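Local coordinates for Rv3651-like N-terminal domain-containing protein (Mycobacterium tuberculosis, PDB 4Q6U) that is of unknown function but is probably a sensor protein, built from one GAF-like and two PAS-like domains, at residues R318-L321 with T325-G328; P149-N154 with I232-A237; W113-G118 with A162-A167. All blocks are in the same frame, centred on the assembly; numbering follows the deposited sequence.

Contact 1: R318-L321 with T325-G328; sequences RIEL and TFAG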
ATOM      1  N   ARG B 318     -10.294   0.318  16.993  1.00 38.66           N
ATOM      2  CA  ARG B 318     -10.788   1.333  16.070  1.00 38.86           C
ATOM      3  C   ARG B 318      -9.765   1.589  14.969  1.00 37.44           C
ATOM      4  O   ARG B 318      -8.611   1.870  15.260  1.00 33.07           O
ATOM      5  CB  ARG B 318     -11.091   2.631  16.809  1.00 45.39           C
ATOM      6  CG  ARG B 318     -11.730   3.691  15.940  1.00 50.66           C
ATOM      7  CD  ARG B 318     -12.130   4.914  16.754  1.00 58.23           C
ATOM      8  NE  ARG B 318     -10.978   5.736  17.113  1.00 63.03           N
ATOM      9  CZ  ARG B 318     -11.040   6.794  17.915  1.00 69.13           C
ATOM     10  NH1 ARG B 318     -12.200   7.157  18.448  1.00 73.07           N
ATOM     11  NH2 ARG B 318      -9.946   7.491  18.185  1.00 69.56           N
ATOM     12  N   ILE B 319     -10.194   1.476  13.717  1.00 38.94           N
ATOM     13  CA  ILE B 319      -9.341   1.776  12.574  1.00 39.76           C
ATOM     14  C   ILE B 319      -9.772   3.083  11.915  1.00 37.15           C
ATOM     15  O   ILE B 319     -10.943   3.271  11.614  1.00 35.22           O
ATOM     16  CB  ILE B 319      -9.385   0.658  11.513  1.00 38.14           C
ATOM     17  CG1 ILE B 319      -9.189  -0.719  12.149  1.00 31.13           C
ATOM     18  CG2 ILE B 319      -8.359   0.911  10.423  1.00 37.21           C
ATOM     19  CD1 ILE B 319      -7.964  -0.825  13.051  1.00 28.45           C
ATOM     20  N   GLU B 320      -8.826   3.980  11.677  1.00 34.44           N
ATOM     21  CA  GLU B 320      -9.141   5.236  11.002  1.00 38.55           C
ATOM     22  C   GLU B 320      -8.903   5.120   9.502  1.00 39.82           C
ATOM     23  O   GLU B 320      -7.759   5.013   9.050  1.00 42.19           O
ATOM     24  CB  GLU B 320      -8.309   6.384  11.584  1.00 47.10           C
ATOM     25  CG  GLU B 320      -8.712   7.762  11.082  1.00 47.23           C
ATOM     26  CD  GLU B 320      -7.872   8.877  11.689  1.00 56.17           C
ATOM     27  OE1 GLU B 320      -7.220   8.642  12.729  1.00 55.49           O
ATOM     28  OE2 GLU B 320      -7.861   9.991  11.124  1.00 59.10           O
ATOM     29  N   LEU B 321      -9.993   5.156   8.741  1.00 37.80           N
ATOM     30  CA  LEU B 321      -9.973   4.971   7.295  1.00 39.51           C
ATOM     31  C   LEU B 321      -9.661   6.286   6.599  1.00 44.82           C
ATOM     32  O   LEU B 321      -8.875   6.344   5.659  1.00 52.89           O
ATOM     33  CB  LEU B 321     -11.331   4.428   6.814  1.00 36.02           C
ATOM     34  CG  LEU B 321     -11.766   3.081   7.400  1.00 35.07           C
ATOM     35  CD1 LEU B 321     -13.188   2.701   6.940  1.00 30.98           C
ATOM     36  CD2 LEU B 321     -10.767   1.998   7.035  1.00 38.15           C
ATOM     37  N   THR B 325     -13.070   9.419  10.183  1.00 52.93           N
ATOM     38  CA  THR B 325     -13.873   8.295   9.695  1.00 49.61           C
ATOM     39  C   THR B 325     -13.295   6.959  10.154  1.00 48.11           C
ATOM     40  O   THR B 325     -12.210   6.554   9.725  1.00 45.42           O
ATOM     41  CB  THR B 325     -13.979   8.287   8.166  1.00 47.52           C
ATOM     42  OG1 THR B 325     -14.403   9.575   7.707  1.00 58.59           O
ATOM     43  CG2 THR B 325     -14.986   7.236   7.713  1.00 44.91           C
ATOM     44  N   PHE B 326     -14.033   6.267  11.013  1.00 45.22           N
ATOM     45  CA  PHE B 326     -13.509   5.082  11.674  1.00 46.56           C
ATOM     46  C   PHE B 326     -14.309   3.826  11.384  1.00 48.20           C
ATOM     47  O   PHE B 326     -15.501   3.887  11.083  1.00 45.94           O
ATOM     48  CB  PHE B 326     -13.451   5.311  13.182  1.00 45.86           C
ATOM     49  CG  PHE B 326     -12.778   6.592  13.568  1.00 54.92           C
ATOM     50  CD1 PHE B 326     -11.394   6.675  13.619  1.00 58.75           C
ATOM     51  CD2 PHE B 326     -13.525   7.720  13.868  1.00 63.43           C
ATOM     52  CE1 PHE B 326     -10.766   7.859  13.972  1.00 61.02           C
ATOM     53  CE2 PHE B 326     -12.905   8.907  14.223  1.00 66.71           C
ATOM     54  CZ  PHE B 326     -11.522   8.977  14.275  1.00 63.21           C
ATOM     55  N   ALA B 327     -13.632   2.686  11.464  1.00 35.27           N
ATOM     56  CA  ALA B 327     -14.291   1.393  11.358  1.00 40.11           C
ATOM     57  C   ALA B 327     -13.779   0.508  12.472  1.00 34.84           C
ATOM     58  O   ALA B 327     -12.768   0.827  13.110  1.00 37.12           O
ATOM     59  CB  ALA B 327     -14.034   0.754   9.998  1.00 41.08           C
ATOM     60  N   GLY B 328     -14.471  -0.599  12.722  1.00 34.40           N
ATOM     61  CA  GLY B 328     -14.034  -1.515  13.765  1.00 37.50           C
ATOM     62  C   GLY B 328     -13.247  -2.687  13.212  1.00 35.29           C
ATOM     63  O   GLY B 328     -13.676  -3.344  12.266  1.00 38.01           O
TER
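Arg318 and Phe326 meet as a cation-pi stack. The guanidinium lies flat over one ring face, its plane 24° from that of the ring, with Arg318 CZ 4.3 Å from the ring centroid. Its aliphatic stem joins in through a CH-pi contact, Arg318 CD standing 4.0 Å from the same centroid. The chain leaves the backbone extended and bends only at chi3 (75°), which brings NE and CZ over the ring. Glu320 runs alongside Phe326, its CG 3.5 Å from Phe326 CE1, so the aromatic side chain is flanked by the stems of two charged residues at the surface.

Ala327, on the face opposite Phe326, receives Leu321 from the corner at the strand's end, Leu321 CD1 lying 3.7 Å from Ala327 CB. Leu321 also packs on Leu161 and Val165 of helix 157-165, while Ile319 touches Gly235 of the second subunit.

The backbones are joined by three hydrogen bonds. Ile319 and Ala327 form a hydrogen-bonded pair, Ile319 N to Ala327 O at 2.7 Å and Ala327 N to Ile319 O at 2.8 Å, and Leu321 N reaches Thr325 O at 2.8 Å. Arg318-Gly328 and Glu320-Phe326 are the non-hydrogen-bonded pairs on either side. Together they form the closed end of the beta hairpin between strands 309-320 and 325-333, two adjacent strands of the five-stranded antiparallel sheet of a PAS-like domain.

Contact 2: P149-N154 with I232-A237; sequences PARELN and ILIGLA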
ATOM      1  N   PRO B 149     -13.634  -9.275  -1.387  1.00 27.26           N
ATOM      2  CA  PRO B 149     -12.927 -10.532  -1.153  1.00 28.70           C
ATOM      3  C   PRO B 149     -12.611 -10.705   0.325  1.00 31.32           C
ATOM      4  O   PRO B 149     -12.586  -9.714   1.058  1.00 29.41           O
ATOM      5  CB  PRO B 149     -11.639 -10.370  -1.964  1.00 31.02           C
ATOM      6  CG  PRO B 149     -11.974  -9.361  -2.996  1.00 33.48           C
ATOM      7  CD  PRO B 149     -12.937  -8.416  -2.363  1.00 29.73           C
ATOM      8  N   ALA B 150     -12.405 -11.942   0.758  1.00 32.03           N
ATOM      9  CA  ALA B 150     -11.836 -12.185   2.074  1.00 29.74           C
ATOM     10  C   ALA B 150     -10.326 -12.062   1.931  1.00 23.79           C
ATOM     11  O   ALA B 150      -9.783 -12.439   0.893  1.00 30.46           O
ATOM     12  CB  ALA B 150     -12.225 -13.551   2.604  1.00 26.32           C
ATOM     13  N   ARG B 151      -9.683 -11.494   2.950  1.00 27.61           N
ATOM     14  CA  ARG B 151      -8.214 -11.445   3.068  1.00 26.77           C
ATOM     15  C   ARG B 151      -7.541 -10.520   2.047  1.00 31.52           C
ATOM     16  O   ARG B 151      -6.860  -9.565   2.435  1.00 30.70           O
ATOM     17  CB  ARG B 151      -7.635 -12.873   2.974  1.00 30.72           C
ATOM     18  CG  ARG B 151      -6.115 -12.987   2.799  1.00 39.20           C
ATOM     19  CD  ARG B 151      -5.319 -12.542   4.026  1.00 36.70           C
ATOM     20  NE  ARG B 151      -5.667 -13.241   5.266  1.00 30.38           N
ATOM     21  CZ  ARG B 151      -5.058 -14.336   5.715  1.00 39.68           C
ATOM     22  NH1 ARG B 151      -4.076 -14.888   5.020  1.00 38.49           N
ATOM     23  NH2 ARG B 151      -5.439 -14.887   6.863  1.00 43.77           N
ATOM     24  N   GLU B 152      -7.729 -10.784   0.752  1.00 30.63           N
ATOM     25  CA  GLU B 152      -7.067  -9.995  -0.294  1.00 27.01           C
ATOM     26  C   GLU B 152      -7.557  -8.546  -0.355  1.00 23.47           C
ATOM     27  O   GLU B 152      -8.751  -8.281  -0.259  1.00 27.77           O
ATOM     28  CB  GLU B 152      -7.267 -10.653  -1.663  1.00 34.27           C
ATOM     29  CG  GLU B 152      -7.027 -12.150  -1.667  1.00 52.39           C
ATOM     30  CD  GLU B 152      -5.567 -12.506  -1.490  1.00 70.53           C
ATOM     31  OE1 GLU B 152      -4.706 -11.761  -2.006  1.00 78.99           O
ATOM     32  OE2 GLU B 152      -5.281 -13.529  -0.833  1.00 77.13           O
ATOM     33  N   LEU B 153      -6.628  -7.622  -0.566  1.00 24.34           N
ATOM     34  CA  LEU B 153      -6.924  -6.193  -0.601  1.00 26.19           C
ATOM     35  C   LEU B 153      -6.793  -5.634  -2.018  1.00 29.55           C
ATOM     36  O   LEU B 153      -5.986  -6.113  -2.805  1.00 34.03           O
ATOM     37  CB  LEU B 153      -5.975  -5.432   0.339  1.00 30.96           C
ATOM     38  CG  LEU B 153      -5.930  -5.946   1.783  1.00 28.08           C
ATOM     39  CD1 LEU B 153      -4.957  -5.086   2.593  1.00 37.90           C
ATOM     40  CD2 LEU B 153      -7.295  -5.929   2.403  1.00 27.34           C
ATOM     41  N   ASN B 154      -7.560  -4.599  -2.326  1.00 28.82           N
ATOM     42  CA  ASN B 154      -7.514  -4.013  -3.661  1.00 31.31           C
ATOM     43  C   ASN B 154      -7.368  -2.505  -3.608  1.00 35.62           C
ATOM     44  O   ASN B 154      -7.587  -1.913  -2.548  1.00 31.79           O
ATOM     45  CB  ASN B 154      -8.778  -4.400  -4.438  1.00 31.77           C
ATOM     46  CG  ASN B 154      -8.586  -5.654  -5.250  1.00 29.13           C
ATOM     47  OD1 ASN B 154      -7.813  -5.669  -6.209  1.00 28.77           O
ATOM     48  ND2 ASN B 154      -9.284  -6.716  -4.876  1.00 29.41           N
ATOM     49  N   ILE B 232       2.624  -8.221   7.163  1.00 21.07           N
ATOM     50  CA  ILE B 232       2.572  -8.172   8.619  1.00 21.39           C
ATOM     51  C   ILE B 232       1.155  -8.563   9.104  1.00 24.14           C
ATOM     52  O   ILE B 232       0.996  -9.381  10.005  1.00 25.32           O
ATOM     53  CB  ILE B 232       2.979  -6.763   9.122  1.00 25.42           C
ATOM     54  CG1 ILE B 232       4.466  -6.489   8.771  1.00 21.03           C
ATOM     55  CG2 ILE B 232       2.783  -6.636  10.626  1.00 24.30           C
ATOM     56  CD1 ILE B 232       4.895  -5.077   9.055  1.00 23.45           C
ATOM     57  N   LEU B 233       0.134  -8.008   8.468  1.00 21.49           N
ATOM     58  CA  LEU B 233      -1.243  -8.293   8.872  1.00 20.94           C
ATOM     59  C   LEU B 233      -1.559  -9.784   8.747  1.00 22.87           C
ATOM     60  O   LEU B 233      -2.171 -10.389   9.640  1.00 31.76           O
ATOM     61  CB  LEU B 233      -2.209  -7.456   8.020  1.00 27.94           C
ATOM     62  CG  LEU B 233      -3.377  -6.764   8.702  1.00 44.23           C
ATOM     63  CD1 LEU B 233      -2.872  -5.883   9.837  1.00 45.00           C
ATOM     64  CD2 LEU B 233      -4.120  -5.933   7.676  1.00 42.26           C
ATOM     65  N   ILE B 234      -1.126 -10.381   7.637  1.00 28.85           N
ATOM     66  CA  ILE B 234      -1.288 -11.813   7.407  1.00 26.67           C
ATOM     67  C   ILE B 234      -0.574 -12.623   8.486  1.00 32.04           C
ATOM     68  O   ILE B 234      -1.092 -13.640   8.969  1.00 29.43           O
ATOM     69  CB  ILE B 234      -0.766 -12.208   6.005  1.00 27.31           C
ATOM     70  CG1 ILE B 234      -1.742 -11.701   4.934  1.00 29.24           C
ATOM     71  CG2 ILE B 234      -0.593 -13.702   5.877  1.00 30.65           C
ATOM     72  CD1 ILE B 234      -1.308 -12.028   3.500  1.00 34.48           C
ATOM     73  N   GLY B 235       0.602 -12.153   8.887  1.00 28.41           N
ATOM     74  CA  GLY B 235       1.363 -12.834   9.915  1.00 27.06           C
ATOM     75  C   GLY B 235       0.678 -12.819  11.271  1.00 25.35           C
ATOM     76  O   GLY B 235       0.979 -13.654  12.115  1.00 31.59           O
ATOM     77  N   LEU B 236      -0.225 -11.864  11.487  1.00 27.48           N
ATOM     78  CA  LEU B 236      -0.952 -11.755  12.756  1.00 30.77           C
ATOM     79  C   LEU B 236      -2.155 -12.703  12.834  1.00 29.85           C
ATOM     80  O   LEU B 236      -2.836 -12.785  13.874  1.00 33.02           O
ATOM     81  CB  LEU B 236      -1.422 -10.313  12.976  1.00 27.34           C
ATOM     82  CG  LEU B 236      -0.351  -9.315  13.415  1.00 32.78           C
ATOM     83  CD1 LEU B 236      -0.863  -7.888  13.275  1.00 34.01           C
ATOM     84  CD2 LEU B 236       0.060  -9.609  14.870  1.00 30.15           C
ATOM     85  N   ALA B 237      -2.421 -13.422  11.748  1.00 32.41           N
ATOM     86  CA  ALA B 237      -3.543 -14.369  11.739  1.00 30.22           C
ATOM     87  C   ALA B 237      -3.321 -15.425  12.821  1.00 35.19           C
ATOM     88  O   ALA B 237      -2.186 -15.703  13.209  1.00 32.00           O
ATOM     89  CB  ALA B 237      -3.702 -15.018  10.379  1.00 29.79           C
TER
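Arg151, which meets Ile234 and Ala237 across the contact, is the central residue of a classic gamma turn, with positive phi and a bond from Glu152 N to Ala150 O of 2.6 Å. From this turn its side chain reaches over to the end of helix 228-235. The polar end is fixed by two groups beyond the helix: NH2 forms a salt bridge with Asp258 OD1 and NE donates a hydrogen bond to Leu257 O. Held in this way, the side chain offers its carbon stem and its two terminal nitrogens to the helix end.

The contact itself is made of van der Waals packing, with no hydrogen bond between the two segments. Arg151 and Ile234 cross at about a right angle. Arg151 CD sits 3.8 Å from Ile234 CG1, and further out Arg151 NH1 comes within 3.8 Å of Ile234 CG2, so both branches of the isoleucine are used. The second terminal nitrogen, Arg151 NH2, lies 3.9 Å from Ala237 CB. CG starts out anti to the backbone nitrogen (chi1 168°), and successive turns at chi2 (68°) and chi3 (56°) then fold the chain, carrying the guanidinium to the helix end.

On the helix side, Ala237 N donates to Ile234 O at 3.1 Å, which ties the residue carrying the touching methyl back to the last helical turn.

The contact thus joins the loop between helices 124-129 and 157-165, in the PAS-like middle domain, to the end of helix 228-235 in the PAS-like C-terminal domain. Beside them, strand 253-256 bonds to the loop through the backbone of Trp256, and Leu233 on the same helix packs against Leu233 of the second subunit.

Contact 3: W113-G118 with A162-A167; sequences WDLTRG and AMAVKA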
ATOM      1  N   TRP B 113     -25.396  -1.095  -2.851  1.00 31.49           N
ATOM      2  CA  TRP B 113     -25.214  -1.260  -1.420  1.00 32.96           C
ATOM      3  C   TRP B 113     -26.130  -0.257  -0.741  1.00 34.93           C
ATOM      4  O   TRP B 113     -25.995   0.952  -0.966  1.00 34.08           O
ATOM      5  CB  TRP B 113     -23.757  -1.027  -1.003  1.00 31.03           C
ATOM      6  CG  TRP B 113     -22.827  -2.147  -1.337  1.00 30.10           C
ATOM      7  CD1 TRP B 113     -23.071  -3.201  -2.170  1.00 36.09           C
ATOM      8  CD2 TRP B 113     -21.503  -2.336  -0.826  1.00 29.67           C
ATOM      9  NE1 TRP B 113     -21.968  -4.032  -2.215  1.00 30.76           N
ATOM     10  CE2 TRP B 113     -20.998  -3.521  -1.397  1.00 29.75           C
ATOM     11  CE3 TRP B 113     -20.694  -1.614   0.064  1.00 28.66           C
ATOM     12  CZ2 TRP B 113     -19.711  -4.002  -1.113  1.00 35.79           C
ATOM     13  CZ3 TRP B 113     -19.422  -2.093   0.345  1.00 28.00           C
ATOM     14  CH2 TRP B 113     -18.943  -3.275  -0.243  1.00 27.63           C
ATOM     15  N   ASP B 114     -27.089  -0.745   0.046  1.00 32.35           N
ATOM     16  CA  ASP B 114     -27.873   0.153   0.893  1.00 33.24           C
ATOM     17  C   ASP B 114     -27.076   0.376   2.176  1.00 30.40           C
ATOM     18  O   ASP B 114     -26.988  -0.515   3.017  1.00 33.13           O
ATOM     19  CB  ASP B 114     -29.263  -0.422   1.193  1.00 45.40           C
ATOM     20  CG  ASP B 114     -30.182   0.581   1.898  1.00 54.43           C
ATOM     21  OD1 ASP B 114     -29.697   1.348   2.760  1.00 43.54           O
ATOM     22  OD2 ASP B 114     -31.398   0.605   1.590  1.00 56.95           O
ATOM     23  N   LEU B 115     -26.480   1.559   2.309  1.00 36.73           N
ATOM     24  CA  LEU B 115     -25.612   1.854   3.453  1.00 38.68           C
ATOM     25  C   LEU B 115     -26.414   2.068   4.733  1.00 36.02           C
ATOM     26  O   LEU B 115     -25.908   1.875   5.829  1.00 37.07           O
ATOM     27  CB  LEU B 115     -24.757   3.088   3.172  1.00 43.47           C
ATOM     28  CG  LEU B 115     -23.949   2.983   1.882  1.00 47.18           C
ATOM     29  CD1 LEU B 115     -23.150   4.254   1.632  1.00 52.19           C
ATOM     30  CD2 LEU B 115     -23.052   1.757   1.943  1.00 40.82           C
ATOM     31  N   THR B 116     -27.668   2.465   4.587  1.00 43.12           N
ATOM     32  CA  THR B 116     -28.523   2.656   5.755  1.00 51.47           C
ATOM     33  C   THR B 116     -28.933   1.303   6.333  1.00 49.14           C
ATOM     34  O   THR B 116     -28.926   1.114   7.543  1.00 49.49           O
ATOM     35  CB  THR B 116     -29.777   3.476   5.419  1.00 53.42           C
ATOM     36  OG1 THR B 116     -29.393   4.745   4.874  1.00 50.75           O
ATOM     37  CG2 THR B 116     -30.622   3.700   6.673  1.00 53.64           C
ATOM     38  N   ARG B 117     -29.279   0.360   5.459  1.00 45.96           N
ATOM     39  CA  ARG B 117     -29.615  -0.998   5.889  1.00 41.30           C
ATOM     40  C   ARG B 117     -28.370  -1.810   6.215  1.00 39.09           C
ATOM     41  O   ARG B 117     -28.396  -2.711   7.054  1.00 36.18           O
ATOM     42  CB  ARG B 117     -30.421  -1.721   4.806  1.00 45.51           C
ATOM     43  CG  ARG B 117     -31.774  -1.112   4.500  1.00 56.46           C
ATOM     44  CD  ARG B 117     -32.442  -1.840   3.334  1.00 61.50           C
ATOM     45  NE  ARG B 117     -32.665  -3.252   3.630  1.00 62.17           N
ATOM     46  CZ  ARG B 117     -32.532  -4.239   2.747  1.00 55.67           C
ATOM     47  NH1 ARG B 117     -32.172  -3.981   1.494  1.00 54.56           N
ATOM     48  NH2 ARG B 117     -32.755  -5.491   3.121  1.00 49.76           N
ATOM     49  N   GLY B 118     -27.272  -1.498   5.536  1.00 31.30           N
ATOM     50  CA  GLY B 118     -26.084  -2.313   5.633  1.00 26.29           C
ATOM     51  C   GLY B 118     -26.227  -3.583   4.815  1.00 35.36           C
ATOM     52  O   GLY B 118     -25.688  -4.624   5.192  1.00 26.90           O
ATOM     53  N   ALA B 162     -14.807   3.369   3.606  1.00 31.10           N
ATOM     54  CA  ALA B 162     -15.129   4.709   4.079  1.00 39.44           C
ATOM     55  C   ALA B 162     -16.516   5.107   3.602  1.00 44.11           C
ATOM     56  O   ALA B 162     -17.325   5.605   4.381  1.00 44.68           O
ATOM     57  CB  ALA B 162     -14.090   5.727   3.594  1.00 40.47           C
HETATM   58  N   MSE B 163     -16.768   4.878   2.316  1.00 43.95           N
HETATM   59  CA  MSE B 163     -18.078   5.117   1.701  1.00 48.22           C
HETATM   60  C   MSE B 163     -19.177   4.468   2.545  1.00 51.89           C
HETATM   61  O   MSE B 163     -20.232   5.058   2.761  1.00 66.43           O
HETATM   62  CB  MSE B 163     -18.085   4.579   0.255  1.00 46.20           C
HETATM   63  CG  MSE B 163     -19.383   4.778  -0.550  1.00 57.24           C
HETATM   64 SE   MSE B 163     -19.319   4.211  -2.455  1.00 68.67          SE
HETATM   65  CE  MSE B 163     -18.106   5.585  -3.169  1.00 56.37           C
ATOM     66  N   ALA B 164     -18.902   3.279   3.075  1.00 44.66           N
ATOM     67  CA  ALA B 164     -19.921   2.493   3.765  1.00 42.12           C
ATOM     68  C   ALA B 164     -20.214   2.883   5.225  1.00 52.85           C
ATOM     69  O   ALA B 164     -21.352   2.745   5.671  1.00 53.73           O
ATOM     70  CB  ALA B 164     -19.546   1.025   3.700  1.00 38.69           C
ATOM     71  N   VAL B 165     -19.221   3.355   5.979  1.00 51.67           N
ATOM     72  CA  VAL B 165     -19.425   3.560   7.425  1.00 48.68           C
ATOM     73  C   VAL B 165     -19.889   4.965   7.795  1.00 54.80           C
ATOM     74  O   VAL B 165     -20.603   5.165   8.781  1.00 62.73           O
ATOM     75  CB  VAL B 165     -18.142   3.276   8.242  1.00 45.24           C
ATOM     76  CG1 VAL B 165     -17.879   1.796   8.319  1.00 47.41           C
ATOM     77  CG2 VAL B 165     -16.954   4.013   7.651  1.00 46.27           C
ATOM     78  N   LYS B 166     -19.442   5.938   7.021  1.00 50.31           N
ATOM     79  CA  LYS B 166     -19.806   7.319   7.238  1.00 57.35           C
ATOM     80  C   LYS B 166     -20.348   7.780   5.915  1.00 58.57           C
ATOM     81  O   LYS B 166     -19.597   8.227   5.047  1.00 60.86           O
ATOM     82  CB  LYS B 166     -18.612   8.160   7.693  1.00 59.95           C
ATOM     83  N   ALA B 167     -21.659   7.627   5.759  1.00 52.24           N
ATOM     84  CA  ALA B 167     -22.312   7.817   4.477  1.00 61.62           C
ATOM     85  C   ALA B 167     -22.482   9.293   4.134  1.00 68.72           C
ATOM     86  O   ALA B 167     -23.151  10.054   4.842  1.00 65.96           O
ATOM     87  CB  ALA B 167     -23.657   7.112   4.466  1.00 71.06           C
TER
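Leu115 drives a methyl group unusually close to a helix carbonyl: its CD1 stands only 3.2 Å from Met163 O, a tight approach with no hydrogen bond behind it. The other branch of the same side chain lies over the helix backbone, with Leu115 CD2 3.7 Å from Ala164 CA and 4.0 Å from Ala164 CB. Leu115 CD1 also reaches Ala167 CB at 4.1 Å, just beyond the end of helix 157-165. One forked side chain therefore makes all the close contacts; Ala164, Ala167 and the backbone of Met163 receive it, while the end of the selenomethionine side chain leads away.

The turn bearing Leu115 is held by its own residues. Asp114 OD1 accepts from Arg117 N at 2.9 Å in an Asx motif, the donor lying well above the carboxylate plane, and Gly118 N closes on Asp114 O at 2.7 Å. The other carboxylate oxygen, Asp114 OD2, is hydrogen-bonded to His206 ND1, and the indole of Trp113 stacks on Phe144.

Polar bonding thus shapes the turn after strand 109-114 and ties it to strand 206-215, whereas its meeting with the helix rests on van der Waals packing of one leucine, with no directional bond across it.

How the contacts relate
Contacts 1 and 3 are both partly buried, whereas contact 2 lies at the surface. Contact 1 alone joins adjacent strands and has backbone hydrogen bonds across it; the other two bring a loop or turn to a helix end by van der Waals packing. Contacts 1 and 3 touch directly, Thr325 CG2 lying 3.8 Å from Val165 CG2, so the hairpin of the C-terminal PAS-like domain meets the helix of the middle one. Contact 2 spans the same two domains within itself but stays about 8 Å from either neighbour, nearest atoms. Contacts 1 and 2 also both reach the second subunit; no other chain touches contact 3.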